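Local coordinates for protein GDP-mannose-dependent alpha-(1-6)-phosphatidylinositol monomannoside mannosyltransferase (Corynebacterium glutamicum, PDB 3OKP) that is a two-domain mannosyltransferase of the GT-B glycosyltransferase fold, modelled with guanosine-5'-diphosphate-alpha-D-mannose, at residues A[12-17]-A[54-59]. Numbering follows the deposited sequence.
Sequences NDFPPR and KTLDYE
The hydroxyl of Y58 sits against the rim of the F14 ring, with Y58 OH 3.5 Å from F14 CZ and 3.9 Å from F14 CE1. This is van der Waals contact in the N-terminal Rossmann-like domain of the GT-B fold, where the loop after strand 7-11 meets the loop leading into edge strand 59-63; strand 37-42 lies between those strands in the parallel sheet. F14 and Y58 approach from opposite directions and meet rim to rim, the touching atoms near each other's ring planes although the planes are steeply inclined, about 76° apart. Y58 CE2 adds a second touch, 4.0 Å from F14 CZ. F14 gets there with its CG anti to the backbone N (chi1 -161°), which carries the ring toward the other loop. The F14 side chain also touches V39 and A41 of strand 37-42 and V60 and R62 of strand 59-63. R62 also holds this loop through a hydrogen bond from NH2 to P15 O. V39, I29 and P34 pack on Y58. L56 CB lies on one face of the Y58 ring and P15 CD, 3.4 Å above the plane, on one face of the F14 ring, both offset toward the rim. L56 completes the contact, its CD1 4.2 Å from F14 CZ.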
loop_
_atom_site.group_PDB
_atom_site.type_symbol
_atom_site.label_atom_id
_atom_site.label_comp_id
_atom_site.label_asym_id
_atom_site.label_seq_id
_atom_site.Cartn_x
_atom_site.Cartn_y
_atom_site.Cartn_z
ATOM N N ASN A 12 -0.030 10.474 -14.648
ATOM C CA ASN A 12 1.351 10.933 -14.613
ATOM C C ASN A 12 2.243 9.909 -13.903
ATOM O O ASN A 12 3.466 10.041 -13.890
ATOM C CB ASN A 12 1.434 12.290 -13.904
ATOM C CG ASN A 12 2.812 12.927 -14.009
ATOM O OD1 ASN A 12 3.367 13.056 -15.098
ATOM N ND2 ASN A 12 3.367 13.326 -12.871
ATOM N N ASP A 13 1.618 8.890 -13.317
ATOM C CA ASP A 13 2.317 7.912 -12.485
ATOM C C ASP A 13 2.261 6.518 -13.109
ATOM O O ASP A 13 1.334 5.755 -12.854
ATOM C CB ASP A 13 1.696 7.864 -11.082
ATOM C CG ASP A 13 1.574 9.234 -10.441
ATOM O OD1 ASP A 13 2.607 9.918 -10.268
ATOM O OD2 ASP A 13 0.435 9.620 -10.096
ATOM N N PHE A 14 3.256 6.195 -13.926
ATOM C CA PHE A 14 3.304 4.901 -14.602
ATOM C C PHE A 14 4.748 4.407 -14.652
ATOM O O PHE A 14 5.669 5.221 -14.728
ATOM C CB PHE A 14 2.713 5.023 -16.015
ATOM C CG PHE A 14 2.293 3.708 -16.626
ATOM C CD1 PHE A 14 1.201 3.004 -16.122
ATOM C CD2 PHE A 14 2.977 3.186 -17.721
ATOM C CE1 PHE A 14 0.810 1.787 -16.684
ATOM C CE2 PHE A 14 2.591 1.970 -18.293
ATOM C CZ PHE A 14 1.504 1.273 -17.773
ATOM N N PRO A 15 4.959 3.076 -14.571
ATOM C CA PRO A 15 6.286 2.516 -14.830
ATOM C C PRO A 15 6.844 2.971 -16.190
ATOM O O PRO A 15 6.066 3.384 -17.055
ATOM C CB PRO A 15 6.031 1.008 -14.833
ATOM C CG PRO A 15 4.844 0.824 -13.972
ATOM C CD PRO A 15 3.987 2.028 -14.199
ATOM N N PRO A 16 8.174 2.865 -16.401
ATOM C CA PRO A 16 9.187 2.194 -15.571
ATOM C C PRO A 16 9.595 2.919 -14.279
ATOM O O PRO A 16 10.318 2.342 -13.465
ATOM C CB PRO A 16 10.380 2.062 -16.521
ATOM C CG PRO A 16 10.247 3.217 -17.440
ATOM C CD PRO A 16 8.771 3.463 -17.611
ATOM N N ARG A 17 9.145 4.161 -14.095
ATOM C CA ARG A 17 9.408 4.898 -12.855
ATOM C C ARG A 17 8.896 4.120 -11.639
ATOM O O ARG A 17 7.802 3.549 -11.672
ATOM C CB ARG A 17 8.783 6.299 -12.908
ATOM C CG ARG A 17 9.162 7.207 -11.736
ATOM C CD ARG A 17 8.603 8.612 -11.914
ATOM N NE ARG A 17 8.798 9.430 -10.718
ATOM N N LYS A 54 7.105 -2.207 -24.440
ATOM C CA LYS A 54 7.332 -3.358 -25.314
ATOM C C LYS A 54 7.066 -4.698 -24.605
ATOM O O LYS A 54 6.767 -5.702 -25.260
ATOM C CB LYS A 54 8.770 -3.303 -25.859
ATOM C CG LYS A 54 9.113 -4.291 -26.971
ATOM C CD LYS A 54 8.465 -3.926 -28.302
ATOM C CE LYS A 54 8.946 -4.855 -29.407
ATOM N NZ LYS A 54 7.999 -4.871 -30.562
ATOM N N THR A 55 7.167 -4.705 -23.275
ATOM C CA THR A 55 6.965 -5.928 -22.486
ATOM C C THR A 55 5.494 -6.209 -22.166
ATOM O O THR A 55 5.147 -7.316 -21.751
ATOM C CB THR A 55 7.773 -5.920 -21.156
ATOM O OG1 THR A 55 7.199 -4.977 -20.237
ATOM C CG2 THR A 55 9.240 -5.585 -21.403
ATOM N N LEU A 56 4.639 -5.211 -22.367
ATOM C CA LEU A 56 3.231 -5.291 -21.969
ATOM C C LEU A 56 2.328 -5.895 -23.051
ATOM O O LEU A 56 2.648 -5.834 -24.241
ATOM C CB LEU A 56 2.722 -3.901 -21.554
ATOM C CG LEU A 56 3.534 -3.154 -20.486
ATOM C CD1 LEU A 56 2.990 -1.746 -20.260
ATOM C CD2 LEU A 56 3.586 -3.931 -19.167
ATOM N N ASP A 57 1.210 -6.486 -22.628
ATOM C CA ASP A 57 0.215 -7.028 -23.564
ATOM C C ASP A 57 -0.981 -6.092 -23.781
ATOM O O ASP A 57 -1.968 -6.466 -24.421
ATOM C CB ASP A 57 -0.243 -8.443 -23.161
ATOM C CG ASP A 57 -0.871 -8.507 -21.767
ATOM O OD1 ASP A 57 -0.861 -7.502 -21.021
ATOM O OD2 ASP A 57 -1.376 -9.595 -21.416
ATOM N N TYR A 58 -0.870 -4.874 -23.252
ATOM C CA TYR A 58 -1.852 -3.814 -23.493
ATOM C C TYR A 58 -1.173 -2.535 -23.998
ATOM O O TYR A 58 0.028 -2.340 -23.794
ATOM C CB TYR A 58 -2.687 -3.538 -22.234
ATOM C CG TYR A 58 -1.882 -3.129 -21.016
ATOM C CD1 TYR A 58 -1.437 -4.084 -20.099
ATOM C CD2 TYR A 58 -1.579 -1.790 -20.773
ATOM C CE1 TYR A 58 -0.698 -3.717 -18.980
ATOM C CE2 TYR A 58 -0.842 -1.411 -19.657
ATOM C CZ TYR A 58 -0.405 -2.376 -18.767
ATOM O OH TYR A 58 0.317 -2.003 -17.658
ATOM N N GLU A 59 -1.949 -1.675 -24.650
ATOM C CA GLU A 59 -1.428 -0.466 -25.293
ATOM C C GLU A 59 -1.146 0.667 -24.306
ATOM O O GLU A 59 -1.971 0.976 -23.441
ATOM C CB GLU A 59 -2.398 0.015 -26.382
ATOM C CG GLU A 59 -1.950 1.283 -27.119
ATOM C CD GLU A 59 -2.964 1.776 -28.135
ATOM O OE1 GLU A 59 -4.169 1.464 -27.991
ATOM O OE2 GLU A 59 -2.554 2.488 -29.079
#